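Local coordinates for protein hemolysin BL lytic component L1 (Bacillus cereus, PDB 7NMQ) that probably acts as one component of a multi-part, alpha-helical pore-forming haemolysin and enterotoxin that damages host cell membranes, at residues P35-S40 against E50-I55; I42-E47 against G160-I165; G223-P228 against L283-E288. One frame throughout, in Å; residues are numbered along the deposited sequence. Where two conformers were deposited one is given.

Contact 1: P35-S40 against E50-I55; sequences PNVNLS and ELLKNI
V37 and L39 are two apolar bumps on an extended linker, pressed against L52 and I55 on early turns of helix 45-103. The setting is an end of the long helical bundle of a ClyA-like toxin: the chain leaves helix 10-33, runs along 35-40 and doubles back as the next helix. Shape does the work, since no hydrogen bond joins the two segments and 161 Å² is buried between them. V37 seats one methyl, CG1, between L52 CD1 (3.6 Å) and I55 CG2 (3.9 Å), that is, between two side chains three residues apart on one helix face. The rotation about its first torsion (chi1 65°) is what turns CG1 to the helix. L52 returns the fit with its fork, which enters the hollow between V37 and L39: CD1 meets V37 CG1 and also L39 CD1 at 4.0 Å, while CD2 lies 4.0 Å from L39 CB. The fork reaches the linker because its CG stands anti to the backbone N (chi1 178°). Helix 275-325 closes in on V37 and L39 through A279, and H56 and Q59 bond the backbone of V37. Between the bumps, N38 points away from the helix and forms an Asx turn: its OD1 accepts from S40 N at 3.0 Å, in the carbonyl plane and with 161° at the hydrogen.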
loop_
_atom_site.group_PDB
_atom_site.type_symbol
_atom_site.label_atom_id
_atom_site.label_comp_id
_atom_site.label_asym_id
_atom_site.label_seq_id
_atom_site.Cartn_x
_atom_site.Cartn_y
_atom_site.Cartn_z
ATOM N N PRO A 35 -9.286 -3.573 -20.890
ATOM C CA PRO A 35 -10.450 -3.041 -21.594
ATOM C C PRO A 35 -11.747 -3.749 -21.219
ATOM O O PRO A 35 -11.710 -4.799 -20.585
ATOM C CB PRO A 35 -10.124 -3.300 -23.053
ATOM C CG PRO A 35 -9.300 -4.529 -23.002
ATOM C CD PRO A 35 -8.419 -4.369 -21.772
ATOM N N ASN A 36 -12.857 -3.110 -21.585
ATOM C CA ASN A 36 -14.189 -3.758 -21.498
ATOM C C ASN A 36 -14.115 -5.125 -22.165
ATOM O O ASN A 36 -13.528 -5.262 -23.275
ATOM C CB ASN A 36 -15.301 -2.882 -22.055
ATOM C CG ASN A 36 -15.757 -1.765 -21.143
ATOM O OD1 ASN A 36 -15.144 -1.502 -20.113
ATOM N ND2 ASN A 36 -16.845 -1.109 -21.522
ATOM N N VAL A 37 -14.718 -6.116 -21.556
ATOM C CA VAL A 37 -14.606 -7.499 -22.096
ATOM C C VAL A 37 -15.277 -7.551 -23.462
ATOM O O VAL A 37 -16.402 -7.079 -23.644
ATOM C CB VAL A 37 -15.192 -8.530 -21.128
ATOM C CG1 VAL A 37 -16.689 -8.390 -20.902
ATOM C CG2 VAL A 37 -14.898 -9.945 -21.568
ATOM N N ASN A 38 -14.596 -8.198 -24.391
ATOM C CA ASN A 38 -15.113 -8.395 -25.753
ATOM C C ASN A 38 -15.813 -9.752 -25.851
ATOM O O ASN A 38 -15.157 -10.784 -25.934
ATOM C CB ASN A 38 -13.984 -8.259 -26.777
ATOM C CG ASN A 38 -14.479 -8.405 -28.211
ATOM O OD1 ASN A 38 -15.660 -8.624 -28.489
ATOM N ND2 ASN A 38 -13.549 -8.290 -29.124
ATOM N N LEU A 39 -17.134 -9.719 -25.879
ATOM C CA LEU A 39 -17.955 -10.909 -26.233
ATOM C C LEU A 39 -18.864 -10.585 -27.409
ATOM O O LEU A 39 -19.966 -11.159 -27.515
ATOM C CB LEU A 39 -18.736 -11.358 -25.005
ATOM C CG LEU A 39 -17.862 -12.140 -24.031
ATOM C CD1 LEU A 39 -18.555 -12.262 -22.698
ATOM C CD2 LEU A 39 -17.485 -13.516 -24.587
ATOM N N SER A 40 -18.436 -9.694 -28.281
ATOM C CA SER A 40 -19.246 -9.321 -29.459
ATOM C C SER A 40 -19.317 -10.517 -30.419
ATOM O O SER A 40 -18.324 -11.234 -30.571
ATOM C CB SER A 40 -18.697 -8.110 -30.119
ATOM O OG SER A 40 -17.449 -8.411 -30.708
ATOM N N GLU A 50 -27.692 -9.184 -20.940
ATOM C CA GLU A 50 -27.912 -8.310 -19.771
ATOM C C GLU A 50 -26.685 -8.388 -18.861
ATOM O O GLU A 50 -26.234 -7.338 -18.352
ATOM C CB GLU A 50 -29.202 -8.698 -19.063
ATOM C CG GLU A 50 -30.445 -8.226 -19.760
ATOM C CD GLU A 50 -30.553 -6.712 -19.901
ATOM O OE1 GLU A 50 -30.283 -5.996 -18.925
ATOM O OE2 GLU A 50 -30.860 -6.252 -21.031
ATOM N N LEU A 51 -26.183 -9.585 -18.633
ATOM C CA LEU A 51 -25.000 -9.756 -17.764
ATOM C C LEU A 51 -23.817 -9.027 -18.373
ATOM O O LEU A 51 -23.096 -8.343 -17.639
ATOM C CB LEU A 51 -24.678 -11.237 -17.601
ATOM C CG LEU A 51 -25.647 -11.997 -16.706
ATOM C CD1 LEU A 51 -25.439 -13.474 -16.828
ATOM C CD2 LEU A 51 -25.520 -11.579 -15.264
ATOM N N LEU A 52 -23.643 -9.124 -19.683
ATOM C CA LEU A 52 -22.524 -8.432 -20.362
ATOM C C LEU A 52 -22.684 -6.913 -20.208
ATOM O O LEU A 52 -21.685 -6.241 -19.961
ATOM C CB LEU A 52 -22.488 -8.872 -21.834
ATOM C CG LEU A 52 -21.411 -8.214 -22.679
ATOM C CD1 LEU A 52 -20.028 -8.543 -22.157
ATOM C CD2 LEU A 52 -21.562 -8.675 -24.113
ATOM N N LYS A 53 -23.887 -6.367 -20.422
ATOM C CA LYS A 53 -24.138 -4.912 -20.231
ATOM C C LYS A 53 -23.736 -4.503 -18.808
ATOM O O LYS A 53 -23.069 -3.474 -18.631
ATOM C CB LYS A 53 -25.598 -4.544 -20.516
ATOM C CG LYS A 53 -26.049 -3.245 -19.853
ATOM C CD LYS A 53 -27.486 -2.861 -20.112
ATOM C CE LYS A 53 -27.894 -1.639 -19.326
ATOM N NZ LYS A 53 -29.356 -1.567 -19.088
ATOM N N ASN A 54 -24.122 -5.309 -17.824
ATOM C CA ASN A 54 -23.833 -5.011 -16.410
ATOM C C ASN A 54 -22.342 -5.133 -16.129
ATOM O O ASN A 54 -21.818 -4.308 -15.386
ATOM C CB ASN A 54 -24.652 -5.907 -15.509
ATOM C CG ASN A 54 -26.085 -5.449 -15.553
ATOM O OD1 ASN A 54 -26.368 -4.269 -15.705
ATOM N ND2 ASN A 54 -26.983 -6.336 -15.282
ATOM N N ILE A 55 -21.691 -6.139 -16.693
ATOM C CA ILE A 55 -20.221 -6.297 -16.537
ATOM C C ILE A 55 -19.527 -5.060 -17.068
ATOM O O ILE A 55 -18.591 -4.557 -16.447
ATOM C CB ILE A 55 -19.757 -7.579 -17.213
ATOM C CG1 ILE A 55 -20.219 -8.741 -16.333
ATOM C CG2 ILE A 55 -18.259 -7.535 -17.448
ATOM C CD1 ILE A 55 -20.114 -10.084 -16.936
#

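Contact 2: I42-E47 against G160-I165; sequences IDLGSE and GGLTAI
I165 packs against the backbone at L44 rather than chiefly against its side chain: its CG2 lies 3.9 Å from L44 O and its CD1 4.1 Å from the same oxygen. Both methyls lie on the same side of this oxygen, while the leucine methyl CD2 of L44 stays 4.3 Å from I165 CG2. Deeper in, L44 CD1 faces L162 CD1 at 4.1 Å, the side chains slanting past each other. L162 is the buried member, set between I55 of helix 45-103 and L283 of helix 275-325; its CG is anti to the backbone N (chi1 -179°), which brings its end closer to L44 than its CB direction alone would suggest. The contact joins the beginnings of two helices at one end of the bundle, 45-103 and the short 161-169. A capping bond precedes the first of them: D43 OD1 accepts from G45 N at 2.9 Å, the donor standing 42° out of the carboxylate plane. Outward the fit slackens. E47, exposed, offers only its aliphatic part, CG lying 4.2 Å from I165 CD1, and the two side chains cross at about a right angle. A bound 1,2-ethanediol, probably from the crystallisation liquor, lies about 4 Å from the E47 side chain.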
loop_
_atom_site.group_PDB
_atom_site.type_symbol
_atom_site.label_atom_id
_atom_site.label_comp_id
_atom_site.label_asym_id
_atom_site.label_seq_id
_atom_site.Cartn_x
_atom_site.Cartn_y
_atom_site.Cartn_z
ATOM N N ILE A 42 -20.963 -13.258 -30.112
ATOM C CA ILE A 42 -21.185 -14.544 -29.431
ATOM C C ILE A 42 -22.609 -14.475 -28.919
ATOM O O ILE A 42 -22.964 -13.459 -28.282
ATOM C CB ILE A 42 -20.140 -14.773 -28.346
ATOM C CG1 ILE A 42 -18.784 -14.921 -29.036
ATOM C CG2 ILE A 42 -20.488 -15.961 -27.452
ATOM C CD1 ILE A 42 -17.637 -14.959 -28.114
ATOM N N ASP A 43 -23.414 -15.469 -29.298
ATOM C CA ASP A 43 -24.835 -15.495 -28.872
ATOM C C ASP A 43 -24.876 -15.932 -27.410
ATOM O O ASP A 43 -24.600 -17.090 -27.126
ATOM C CB ASP A 43 -25.730 -16.381 -29.733
ATOM C CG ASP A 43 -27.204 -16.321 -29.335
ATOM O OD1 ASP A 43 -27.585 -15.454 -28.485
ATOM O OD2 ASP A 43 -27.974 -17.109 -29.920
ATOM N N LEU A 44 -25.232 -15.012 -26.537
ATOM C CA LEU A 44 -25.298 -15.278 -25.080
ATOM C C LEU A 44 -26.748 -15.371 -24.632
ATOM O O LEU A 44 -26.961 -15.605 -23.402
ATOM C CB LEU A 44 -24.610 -14.131 -24.338
ATOM C CG LEU A 44 -23.180 -13.825 -24.734
ATOM C CD1 LEU A 44 -22.715 -12.573 -24.023
ATOM C CD2 LEU A 44 -22.290 -15.011 -24.412
ATOM N N GLY A 45 -27.687 -15.190 -25.564
ATOM C CA GLY A 45 -29.098 -15.034 -25.203
ATOM C C GLY A 45 -29.341 -13.722 -24.480
ATOM O O GLY A 45 -28.396 -12.954 -24.215
ATOM N N SER A 46 -30.585 -13.435 -24.156
ATOM C CA SER A 46 -30.932 -12.152 -23.523
ATOM C C SER A 46 -30.306 -12.120 -22.133
ATOM O O SER A 46 -29.891 -11.034 -21.705
ATOM C CB SER A 46 -32.408 -11.966 -23.489
ATOM O OG SER A 46 -32.871 -11.624 -24.787
ATOM N N GLU A 47 -30.280 -13.261 -21.452
ATOM C CA GLU A 47 -29.759 -13.333 -20.053
ATOM C C GLU A 47 -28.288 -12.920 -20.084
ATOM O O GLU A 47 -27.869 -11.984 -19.373
ATOM C CB GLU A 47 -29.882 -14.725 -19.446
ATOM C CG GLU A 47 -29.248 -14.829 -18.070
ATOM C CD GLU A 47 -29.846 -13.962 -16.983
ATOM O OE1 GLU A 47 -31.025 -13.544 -17.135
ATOM O OE2 GLU A 47 -29.140 -13.744 -15.947
ATOM N N GLY A 160 -23.086 -19.560 -11.409
ATOM C CA GLY A 160 -23.971 -18.785 -12.279
ATOM C C GLY A 160 -23.219 -17.730 -13.047
ATOM O O GLY A 160 -22.039 -17.919 -13.419
ATOM N N GLY A 161 -23.926 -16.657 -13.349
ATOM C CA GLY A 161 -23.367 -15.504 -14.040
ATOM C C GLY A 161 -22.979 -15.816 -15.471
ATOM O O GLY A 161 -23.369 -16.866 -16.039
ATOM N N LEU A 162 -22.195 -14.929 -16.041
ATOM C CA LEU A 162 -21.828 -15.034 -17.455
ATOM C C LEU A 162 -20.904 -16.225 -17.641
ATOM O O LEU A 162 -20.976 -16.887 -18.698
ATOM C CB LEU A 162 -21.191 -13.730 -17.891
ATOM C CG LEU A 162 -20.793 -13.686 -19.339
ATOM C CD1 LEU A 162 -22.007 -13.868 -20.230
ATOM C CD2 LEU A 162 -20.068 -12.396 -19.602
ATOM N N THR A 163 -20.065 -16.566 -16.668
ATOM C CA THR A 163 -19.169 -17.710 -16.852
ATOM C C THR A 163 -19.999 -18.968 -17.051
ATOM O O THR A 163 -19.607 -19.830 -17.853
ATOM C CB THR A 163 -18.173 -17.875 -15.705
ATOM O OG1 THR A 163 -17.458 -16.650 -15.558
ATOM C CG2 THR A 163 -17.229 -19.016 -15.982
ATOM N N ALA A 164 -21.108 -19.152 -16.340
ATOM C CA ALA A 164 -21.892 -20.391 -16.504
ATOM C C ALA A 164 -22.506 -20.441 -17.912
ATOM O O ALA A 164 -22.649 -21.527 -18.470
ATOM C CB ALA A 164 -22.971 -20.436 -15.459
ATOM N N ILE A 165 -22.845 -19.299 -18.489
ATOM C CA ILE A 165 -23.364 -19.294 -19.876
ATOM C C ILE A 165 -22.233 -19.737 -20.799
ATOM O O ILE A 165 -22.424 -20.626 -21.650
ATOM C CB ILE A 165 -23.930 -17.927 -20.263
ATOM C CG1 ILE A 165 -25.155 -17.629 -19.417
ATOM C CG2 ILE A 165 -24.225 -17.836 -21.745
ATOM C CD1 ILE A 165 -25.636 -16.239 -19.552
#

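Contact 3: G223-P228 against L283-E288; sequences GGTATP and LTNAKE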
loop_
_atom_site.group_PDB
_atom_site.type_symbol
_atom_site.label_atom_id
_atom_site.label_comp_id
_atom_site.label_asym_id
_atom_site.label_seq_id
_atom_site.Cartn_x
_atom_site.Cartn_y
_atom_site.Cartn_z
ATOM N N GLY A 223 -5.037 -10.643 -25.263
ATOM C CA GLY A 223 -6.418 -11.163 -25.295
ATOM C C GLY A 223 -7.368 -10.467 -24.313
ATOM O O GLY A 223 -8.258 -11.132 -23.762
ATOM N N GLY A 224 -7.241 -9.156 -24.123
ATOM C CA GLY A 224 -8.119 -8.376 -23.225
ATOM C C GLY A 224 -7.796 -8.569 -21.766
ATOM O O GLY A 224 -8.471 -7.938 -20.909
ATOM N N THR A 225 -6.677 -9.220 -21.427
ATOM C CA THR A 225 -6.251 -9.378 -20.014
ATOM C C THR A 225 -4.995 -8.547 -19.779
ATOM O O THR A 225 -3.996 -8.722 -20.465
ATOM C CB THR A 225 -5.988 -10.838 -19.672
ATOM O OG1 THR A 225 -7.160 -11.628 -19.830
ATOM C CG2 THR A 225 -5.541 -10.997 -18.244
ATOM N N ALA A 226 -5.032 -7.646 -18.800
ATOM C CA ALA A 226 -3.858 -6.855 -18.371
ATOM C C ALA A 226 -3.179 -7.562 -17.203
ATOM O O ALA A 226 -3.844 -7.951 -16.215
ATOM C CB ALA A 226 -4.285 -5.458 -18.020
ATOM N N THR A 227 -1.862 -7.659 -17.283
ATOM C CA THR A 227 -1.044 -8.424 -16.301
ATOM C C THR A 227 0.243 -7.642 -16.082
ATOM O O THR A 227 0.908 -7.304 -17.064
ATOM C CB THR A 227 -0.754 -9.822 -16.893
ATOM O OG1 THR A 227 -1.995 -10.493 -17.123
ATOM C CG2 THR A 227 0.083 -10.723 -16.027
ATOM N N PRO A 228 0.624 -7.318 -14.824
ATOM C CA PRO A 228 1.910 -6.692 -14.580
ATOM C C PRO A 228 3.071 -7.680 -14.620
ATOM O O PRO A 228 2.906 -8.850 -14.361
ATOM C CB PRO A 228 1.856 -6.116 -13.180
ATOM C CG PRO A 228 0.641 -6.684 -12.584
ATOM C CD PRO A 228 -0.164 -7.453 -13.600
ATOM N N LEU A 283 -12.145 -11.829 -17.379
ATOM C CA LEU A 283 -13.101 -11.593 -16.296
ATOM C C LEU A 283 -12.610 -12.233 -15.010
ATOM O O LEU A 283 -12.823 -11.615 -13.925
ATOM C CB LEU A 283 -14.469 -12.141 -16.671
ATOM C CG LEU A 283 -15.090 -11.409 -17.856
ATOM C CD1 LEU A 283 -16.360 -12.125 -18.204
ATOM C CD2 LEU A 283 -15.355 -9.930 -17.567
ATOM N N THR A 284 -12.023 -13.403 -15.082
ATOM C CA THR A 284 -11.564 -14.092 -13.855
ATOM C C THR A 284 -10.396 -13.309 -13.249
ATOM O O THR A 284 -10.309 -13.105 -12.047
ATOM C CB THR A 284 -11.206 -15.549 -14.124
ATOM O OG1 THR A 284 -12.346 -16.195 -14.696
ATOM C CG2 THR A 284 -10.824 -16.260 -12.849
ATOM N N ASN A 285 -9.490 -12.863 -14.093
ATOM C CA ASN A 285 -8.342 -12.022 -13.689
ATOM C C ASN A 285 -8.867 -10.778 -12.969
ATOM O O ASN A 285 -8.354 -10.463 -11.883
ATOM C CB ASN A 285 -7.513 -11.663 -14.922
ATOM C CG ASN A 285 -6.296 -10.834 -14.608
ATOM O OD1 ASN A 285 -5.413 -11.334 -13.941
ATOM N ND2 ASN A 285 -6.217 -9.641 -15.185
ATOM N N ALA A 286 -9.820 -10.081 -13.576
ATOM C CA ALA A 286 -10.377 -8.855 -12.976
ATOM C C ALA A 286 -11.039 -9.198 -11.641
ATOM O O ALA A 286 -10.923 -8.401 -10.705
ATOM C CB ALA A 286 -11.281 -8.148 -13.929
ATOM N N LYS A 287 -11.771 -10.295 -11.577
ATOM C CA LYS A 287 -12.493 -10.661 -10.347
ATOM C C LYS A 287 -11.473 -10.751 -9.212
ATOM O O LYS A 287 -11.743 -10.252 -8.103
ATOM C CB LYS A 287 -13.190 -11.993 -10.590
ATOM C CG LYS A 287 -13.989 -12.489 -9.414
ATOM C CD LYS A 287 -14.803 -13.710 -9.772
ATOM C CE LYS A 287 -13.995 -14.906 -10.177
ATOM N NZ LYS A 287 -13.195 -15.534 -9.114
ATOM N N GLU A 288 -10.370 -11.408 -9.469
ATOM C CA GLU A 288 -9.372 -11.631 -8.422
ATOM C C GLU A 288 -8.810 -10.276 -7.975
ATOM O O GLU A 288 -8.702 -10.012 -6.763
ATOM C CB GLU A 288 -8.297 -12.591 -8.889
ATOM C CG GLU A 288 -8.822 -13.996 -9.151
ATOM C CD GLU A 288 -9.549 -14.551 -7.911
ATOM O OE1 GLU A 288 -8.948 -14.597 -6.808
ATOM O OE2 GLU A 288 -10.769 -14.809 -8.012
HETATM O O HOH W 1 -3.384 -9.288 -13.368
#
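Across this buried contact, N285 loses 56 Å² to the strand residues, T225 30 Å² and A226 17 Å², and these three residues define its chemistry. N285 projects from helix 275-325 toward strand 225-230 with CG anti to its own N (chi1 -178°), which carries ND2 out to the carbonyl of A226. There ND2 donates to the backbone O of A226 at 3.1 Å. The bond is bent, with an angle of 143° at the hydrogen; the donor is tilted 27° from the carbonyl plane, and the acceptor in turn lies out of the amide plane of N285. T225 supplies the apolar side of the seat: its methyl CG2 lies 3.4 Å from N285 ND2 and 3.7 Å from N285 CG, the two side chains passing at a slant. A water completes a small ring, donating to A226 O at 3.2 Å and to N285 OD1 at 2.9 Å. N285 was deposited in two conformers, and these bonds describe one of them. The strand belongs to a two-stranded antiparallel hairpin turned at G223 and G224, whose paired positive phi values fit a type I' turn. That turn lies between two predicted membrane-spanning stretches, which overlap the strands, consistent with the beta-tongue of ClyA-like toxins. Q34 OE1 accepts from both A226 N and N285 ND2, and R184 gives N285 OD1 a weak bond. Between the two segments, then, one buried side-chain amide meets a single backbone carbonyl twice, directly through ND2 and by way of the water through OD1.

Overall arrangement
From the N terminus, the chain leaves helix 10-33 and lays down 35-40, then 42-47, then 50-55. Contact 1 closes this short loop onto the start of helix 45-103. Contact 2 begins within it and ends far along the chain at 160-165, so the two cross, closing a long hairpin of helices 45-103 and 107-154. They also touch: L162 CD2 lies 3.4 Å from L39 CD1. Contact 3 comes later, in series, joining strand 225-230 to helix 275-325 around helix 247-272. L283, on its helical segment, packs on V37 and I55 of contact 1 and L162 of contact 2. The beta hairpin itself meets contact 1 where P35 CD approaches G224 O (3.7 Å).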